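Local coordinates for flagellar protein FlgA (Thermotoga maritima, PDB 3FRN) that probably acts as a periplasmic chaperone in assembly of the P-ring of the flagellar basal body, at residues E108-F122 with F125-L139. Residues are numbered along the deposited sequence; the frame is centred on the assembly and turned at random.
Sequences EPQTIRVTKISKNLF and FLRFPDTYVTLNMLL
Pro-109 packs alongside Phe-128, the two side chains running in one direction, with the proline CD 4.1 Å from CE1 of the ring. The neighbouring ring atom, Phe-128 CD1, lies 3.7 Å from the carbonyl O of Glu-108. Phe-128 CG stands beside its own backbone N (chi1 -63°), a turn that brings the ring back to the proline although the CB of Phe-128 points away from the 108-122 segment. With an alanine here, the Pro-109 ring would probably lose its packing partner and the Glu-108 carbonyl part of its cover. Next along, Gln-110 N donates to Arg-127 O at 2.7 Å, and the extended glutamine chain brings its amide NE2 to within 3.9 Å of Pro-129 CG. Strands 111-118, 121-127 and 132-148 form two successive antiparallel hairpins in the HotDog-like domain, so strand 121-127 is the shared middle strand, with helix 74-87 against the Pro-109 and Ile-112 side. There Ile-112 and Leu-126 form a non-hydrogen-bonded pair, CG1 of the isoleucine meeting CD2 of the leucine at 3.8 Å. On the other face Arg-113 and Phe-125 are a hydrogen-bonded pair, closed by two backbone hydrogen bonds, the shorter from Phe-125 N to Arg-113 O (2.7 Å); a bend at chi3 (61°) brings the arginine NE and NH2 obliquely toward Phe-125 CD2, guanidinium and ring planes 56° apart. In the second hairpin Phe-122 exchanges two backbone hydrogen bonds with Met-137, and its ring lies crosswise to the Leu-139 side chain, CD2 3.7 Å from Leu-139 CD1. Asn-120, in the type II turn leading into strand 121-127, accepts a hydrogen bond from Leu-139 N on its backbone O (2.8 Å), while its ND2 donates one to Phe-171 O.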
loop_
_atom_site.group_PDB
_atom_site.type_symbol
_atom_site.label_atom_id
_atom_site.label_comp_id
_atom_site.label_asym_id
_atom_site.label_seq_id
_atom_site.Cartn_x
_atom_site.Cartn_y
_atom_site.Cartn_z
ATOM N N GLU A 108 28.262 7.894 -9.837
ATOM C CA GLU A 108 28.548 7.152 -8.616
ATOM C C GLU A 108 28.452 8.128 -7.460
ATOM O O GLU A 108 29.350 8.944 -7.280
ATOM C CB GLU A 108 29.950 6.542 -8.624
ATOM C CG GLU A 108 30.210 5.525 -9.704
ATOM C CD GLU A 108 30.784 6.159 -10.950
ATOM O OE1 GLU A 108 32.005 6.024 -11.186
ATOM O OE2 GLU A 108 30.015 6.811 -11.682
ATOM N N PRO A 109 27.354 8.061 -6.686
ATOM C CA PRO A 109 27.189 8.984 -5.568
ATOM C C PRO A 109 28.180 8.718 -4.441
ATOM O O PRO A 109 28.622 7.582 -4.255
ATOM C CB PRO A 109 25.769 8.690 -5.086
ATOM C CG PRO A 109 25.528 7.280 -5.486
ATOM C CD PRO A 109 26.210 7.139 -6.810
ATOM N N GLN A 110 28.537 9.770 -3.714
ATOM C CA GLN A 110 29.311 9.619 -2.495
ATOM C C GLN A 110 28.365 9.283 -1.351
ATOM O O GLN A 110 28.552 8.287 -0.649
ATOM C CB GLN A 110 30.049 10.908 -2.160
ATOM C CG GLN A 110 31.202 11.262 -3.076
ATOM C CD GLN A 110 31.956 12.469 -2.558
ATOM O OE1 GLN A 110 31.477 13.170 -1.661
ATOM N NE2 GLN A 110 33.141 12.716 -3.109
ATOM N N THR A 111 27.347 10.124 -1.181
ATOM C CA THR A 111 26.401 10.008 -0.078
ATOM C C THR A 111 24.977 9.913 -0.614
ATOM O O THR A 111 24.653 10.494 -1.654
ATOM C CB THR A 111 26.498 11.228 0.856
ATOM O OG1 THR A 111 27.825 11.772 0.800
ATOM C CG2 THR A 111 26.146 10.845 2.302
ATOM N N ILE A 112 24.135 9.153 0.078
ATOM C CA ILE A 112 22.719 9.062 -0.270
ATOM C C ILE A 112 21.884 9.288 0.987
ATOM O O ILE A 112 21.835 8.423 1.865
ATOM C CB ILE A 112 22.366 7.706 -0.928
ATOM C CG1 ILE A 112 23.204 7.495 -2.196
ATOM C CG2 ILE A 112 20.866 7.639 -1.258
ATOM C CD1 ILE A 112 23.149 6.103 -2.763
ATOM N N ARG A 113 21.252 10.457 1.078
ATOM C CA ARG A 113 20.432 10.810 2.239
ATOM C C ARG A 113 18.959 10.956 1.851
ATOM O O ARG A 113 18.626 11.677 0.904
ATOM C CB ARG A 113 20.950 12.099 2.891
ATOM C CG ARG A 113 20.261 12.481 4.200
ATOM C CD ARG A 113 20.733 13.846 4.716
ATOM N NE ARG A 113 20.443 14.927 3.771
ATOM C CZ ARG A 113 20.562 16.227 4.036
ATOM N NH1 ARG A 113 20.967 16.641 5.233
ATOM N NH2 ARG A 113 20.269 17.118 3.096
ATOM N N VAL A 114 18.085 10.265 2.590
ATOM C CA VAL A 114 16.648 10.252 2.293
ATOM C C VAL A 114 15.828 10.832 3.448
ATOM O O VAL A 114 15.982 10.404 4.606
ATOM C CB VAL A 114 16.157 8.822 1.956
ATOM C CG1 VAL A 114 14.641 8.765 1.869
ATOM C CG2 VAL A 114 16.767 8.349 0.665
ATOM N N THR A 115 14.958 11.808 3.127
ATOM C CA THR A 115 14.101 12.418 4.160
ATOM C C THR A 115 12.643 12.401 3.706
ATOM O O THR A 115 12.354 12.551 2.517
ATOM C CB THR A 115 14.517 13.887 4.434
ATOM O OG1 THR A 115 15.961 13.953 4.326
ATOM C CG2 THR A 115 14.045 14.382 5.829
ATOM N N LYS A 116 11.731 12.217 4.656
ATOM C CA LYS A 116 10.296 12.215 4.380
ATOM C C LYS A 116 9.789 13.628 4.144
ATOM O O LYS A 116 10.001 14.515 4.974
ATOM C CB LYS A 116 9.538 11.565 5.547
ATOM C CG LYS A 116 8.024 11.497 5.375
ATOM C CD LYS A 116 7.395 10.527 6.369
ATOM C CE LYS A 116 5.871 10.617 6.366
ATOM N NZ LYS A 116 5.350 11.768 7.182
ATOM N N ILE A 117 9.125 13.838 3.011
ATOM C CA ILE A 117 8.503 15.128 2.730
ATOM C C ILE A 117 7.076 15.111 3.263
ATOM O O ILE A 117 6.686 15.967 4.056
ATOM C CB ILE A 117 8.535 15.475 1.221
ATOM C CG1 ILE A 117 9.982 15.567 0.722
ATOM C CG2 ILE A 117 7.800 16.781 0.941
ATOM C CD1 ILE A 117 10.867 16.503 1.538
ATOM N N SER A 118 6.317 14.113 2.827
ATOM C CA SER A 118 4.964 13.881 3.301
ATOM C C SER A 118 4.664 12.391 3.190
ATOM O O SER A 118 5.582 11.564 3.133
ATOM C CB SER A 118 3.959 14.681 2.466
ATOM O OG SER A 118 3.879 14.164 1.139
ATOM N N LYS A 119 3.376 12.059 3.151
ATOM C CA LYS A 119 2.926 10.689 2.951
ATOM C C LYS A 119 3.322 10.201 1.556
ATOM O O LYS A 119 2.935 10.804 0.546
ATOM C CB LYS A 119 1.409 10.607 3.148
ATOM C CG LYS A 119 0.838 9.204 3.141
ATOM C CD LYS A 119 -0.679 9.245 3.057
ATOM C CE LYS A 119 -1.266 7.858 2.842
ATOM N NZ LYS A 119 -0.956 6.930 3.966
ATOM N N ASN A 120 4.120 9.130 1.527
ATOM C CA ASN A 120 4.562 8.454 0.292
ATOM C C ASN A 120 5.548 9.236 -0.587
ATOM O O ASN A 120 5.794 8.870 -1.735
ATOM C CB ASN A 120 3.362 7.973 -0.543
ATOM C CG ASN A 120 2.514 6.959 0.186
ATOM O OD1 ASN A 120 3.007 6.203 1.025
ATOM N ND2 ASN A 120 1.223 6.940 -0.125
ATOM N N LEU A 121 6.111 10.305 -0.033
ATOM C CA LEU A 121 6.978 11.210 -0.774
ATOM C C LEU A 121 8.288 11.436 -0.015
ATOM O O LEU A 121 8.294 11.904 1.125
ATOM C CB LEU A 121 6.253 12.536 -1.003
ATOM C CG LEU A 121 6.915 13.619 -1.857
ATOM C CD1 LEU A 121 7.015 13.195 -3.287
ATOM C CD2 LEU A 121 6.109 14.913 -1.751
ATOM N N PHE A 122 9.401 11.086 -0.653
ATOM C CA PHE A 122 10.700 11.198 -0.010
ATOM C C PHE A 122 11.669 12.001 -0.862
ATOM O O PHE A 122 11.639 11.907 -2.093
ATOM C CB PHE A 122 11.265 9.802 0.294
ATOM C CG PHE A 122 10.536 9.089 1.400
ATOM C CD1 PHE A 122 10.988 9.171 2.715
ATOM C CD2 PHE A 122 9.391 8.344 1.134
ATOM C CE1 PHE A 122 10.308 8.524 3.748
ATOM C CE2 PHE A 122 8.702 7.697 2.162
ATOM C CZ PHE A 122 9.163 7.788 3.466
ATOM N N PHE A 125 18.560 12.749 -1.553
ATOM C CA PHE A 125 19.662 13.646 -1.833
ATOM C C PHE A 125 20.919 12.868 -2.197
ATOM O O PHE A 125 21.359 11.989 -1.443
ATOM C CB PHE A 125 19.934 14.541 -0.625
ATOM C CG PHE A 125 21.176 15.361 -0.762
ATOM C CD1 PHE A 125 21.243 16.383 -1.705
ATOM C CD2 PHE A 125 22.286 15.109 0.043
ATOM C CE1 PHE A 125 22.389 17.146 -1.844
ATOM C CE2 PHE A 125 23.436 15.868 -0.089
ATOM C CZ PHE A 125 23.487 16.890 -1.032
ATOM N N LEU A 126 21.510 13.214 -3.339
ATOM C CA LEU A 126 22.719 12.544 -3.811
ATOM C C LEU A 126 23.874 13.519 -3.916
ATOM O O LEU A 126 23.774 14.530 -4.611
ATOM C CB LEU A 126 22.471 11.895 -5.185
ATOM C CG LEU A 126 21.217 11.045 -5.359
ATOM C CD1 LEU A 126 21.094 10.564 -6.833
ATOM C CD2 LEU A 126 21.252 9.866 -4.410
ATOM N N ARG A 127 24.961 13.227 -3.218
ATOM C CA ARG A 127 26.193 13.958 -3.372
ATOM C C ARG A 127 27.101 13.285 -4.350
ATOM O O ARG A 127 27.405 12.116 -4.247
ATOM C CB ARG A 127 26.931 14.110 -2.050
ATOM C CG ARG A 127 27.539 15.486 -1.806
ATOM C CD ARG A 127 28.659 15.871 -2.779
ATOM N NE ARG A 127 29.612 16.825 -2.204
ATOM C CZ ARG A 127 30.205 17.826 -2.848
ATOM N NH1 ARG A 127 29.980 18.046 -4.119
ATOM N NH2 ARG A 127 31.043 18.621 -2.204
ATOM N N PHE A 128 27.553 14.072 -5.294
ATOM C CA PHE A 128 28.539 13.586 -6.241
ATOM C C PHE A 128 29.814 14.387 -6.012
ATOM O O PHE A 128 29.761 15.482 -5.432
ATOM C CB PHE A 128 28.024 13.727 -7.685
ATOM C CG PHE A 128 26.809 12.904 -7.969
ATOM C CD1 PHE A 128 26.930 11.575 -8.345
ATOM C CD2 PHE A 128 25.540 13.448 -7.844
ATOM C CE1 PHE A 128 25.797 10.807 -8.605
ATOM C CE2 PHE A 128 24.419 12.682 -8.084
ATOM C CZ PHE A 128 24.546 11.365 -8.469
ATOM N N PRO A 129 30.973 13.839 -6.429
ATOM C CA PRO A 129 32.221 14.602 -6.329
ATOM C C PRO A 129 32.119 16.020 -6.918
ATOM O O PRO A 129 32.715 16.948 -6.375
ATOM C CB PRO A 129 33.211 13.749 -7.128
ATOM C CG PRO A 129 32.686 12.354 -6.994
ATOM C CD PRO A 129 31.194 12.485 -6.981
ATOM N N ASP A 130 31.340 16.185 -7.988
ATOM C CA ASP A 130 31.218 17.482 -8.658
ATOM C C ASP A 130 29.999 18.331 -8.271
ATOM O O ASP A 130 30.078 19.560 -8.292
ATOM C CB ASP A 130 31.317 17.329 -10.188
ATOM C CG ASP A 130 30.146 16.558 -10.799
ATOM O OD1 ASP A 130 29.771 16.887 -11.944
ATOM O OD2 ASP A 130 29.608 15.622 -10.167
ATOM N N THR A 131 28.893 17.690 -7.898
ATOM C CA THR A 131 27.617 18.396 -7.720
ATOM C C THR A 131 26.624 17.625 -6.828
ATOM O O THR A 131 26.987 16.625 -6.196
ATOM C CB THR A 131 26.978 18.736 -9.103
ATOM O OG1 THR A 131 25.930 19.688 -8.938
ATOM C CG2 THR A 131 26.415 17.496 -9.774
ATOM N N TYR A 132 25.376 18.096 -6.792
ATOM C CA TYR A 132 24.325 17.527 -5.952
ATOM C C TYR A 132 23.039 17.316 -6.762
ATOM O O TYR A 132 22.673 18.169 -7.572
ATOM C CB TYR A 132 24.043 18.473 -4.767
ATOM C CG TYR A 132 23.143 19.647 -5.127
ATOM C CD1 TYR A 132 21.774 19.616 -4.849
ATOM C CD2 TYR A 132 23.654 20.768 -5.785
ATOM C CE1 TYR A 132 20.944 20.676 -5.200
ATOM C CE2 TYR A 132 22.832 21.832 -6.140
ATOM C CZ TYR A 132 21.480 21.786 -5.840
ATOM O OH TYR A 132 20.660 22.840 -6.189
ATOM N N VAL A 133 22.365 16.178 -6.562
ATOM C CA VAL A 133 20.995 15.990 -7.069
ATOM C C VAL A 133 20.012 15.605 -5.947
ATOM O O VAL A 133 20.265 14.670 -5.193
ATOM C CB VAL A 133 20.932 14.923 -8.193
ATOM C CG1 VAL A 133 19.547 14.868 -8.827
ATOM C CG2 VAL A 133 21.974 15.194 -9.256
ATOM N N THR A 134 18.905 16.343 -5.829
ATOM C CA THR A 134 17.762 15.913 -5.005
ATOM C C THR A 134 16.633 15.345 -5.904
ATOM O O THR A 134 16.178 16.000 -6.852
ATOM C CB THR A 134 17.247 17.048 -4.096
ATOM O OG1 THR A 134 18.362 17.791 -3.586
ATOM C CG2 THR A 134 16.413 16.506 -2.899
ATOM N N LEU A 135 16.223 14.108 -5.634
ATOM C CA LEU A 135 15.089 13.511 -6.335
ATOM C C LEU A 135 13.956 13.393 -5.343
ATOM O O LEU A 135 14.127 12.782 -4.282
ATOM C CB LEU A 135 15.398 12.100 -6.824
ATOM C CG LEU A 135 16.745 11.705 -7.416
ATOM C CD1 LEU A 135 16.856 10.198 -7.339
ATOM C CD2 LEU A 135 16.844 12.162 -8.847
ATOM N N ASN A 136 12.808 13.978 -5.680
ATOM C CA ASN A 136 11.596 13.757 -4.903
ATOM C C ASN A 136 10.912 12.543 -5.507
ATOM O O ASN A 136 10.583 12.520 -6.701
ATOM C CB ASN A 136 10.697 14.998 -4.878
ATOM C CG ASN A 136 11.268 16.115 -4.013
ATOM O OD1 ASN A 136 10.546 17.018 -3.591
ATOM N ND2 ASN A 136 12.565 16.055 -3.741
ATOM N N MET A 137 10.774 11.503 -4.692
ATOM C CA MET A 137 10.317 10.215 -5.188
ATOM C C MET A 137 8.984 9.794 -4.549
ATOM O O MET A 137 8.841 9.783 -3.326
ATOM C CB MET A 137 11.426 9.151 -5.027
ATOM C CG MET A 137 12.700 9.441 -5.900
ATOM S SD MET A 137 13.901 8.097 -6.084
ATOM C CE MET A 137 13.112 7.060 -7.290
ATOM N N LEU A 138 8.005 9.497 -5.400
ATOM C CA LEU A 138 6.709 8.996 -4.965
ATOM C C LEU A 138 6.769 7.477 -4.872
ATOM O O LEU A 138 7.169 6.795 -5.821
ATOM C CB LEU A 138 5.604 9.440 -5.928
ATOM C CG LEU A 138 4.134 9.069 -5.683
ATOM C CD1 LEU A 138 3.497 9.844 -4.536
ATOM C CD2 LEU A 138 3.362 9.315 -6.956
ATOM N N LEU A 139 6.376 6.965 -3.712
ATOM C CA LEU A 139 6.397 5.541 -3.443
ATOM C C LEU A 139 5.035 4.907 -3.714
ATOM O O LEU A 139 4.004 5.429 -3.295
ATOM C CB LEU A 139 6.815 5.290 -1.990
ATOM C CG LEU A 139 8.293 5.077 -1.655
ATOM C CD1 LEU A 139 9.145 6.295 -1.991
ATOM C CD2 LEU A 139 8.442 4.701 -0.189
#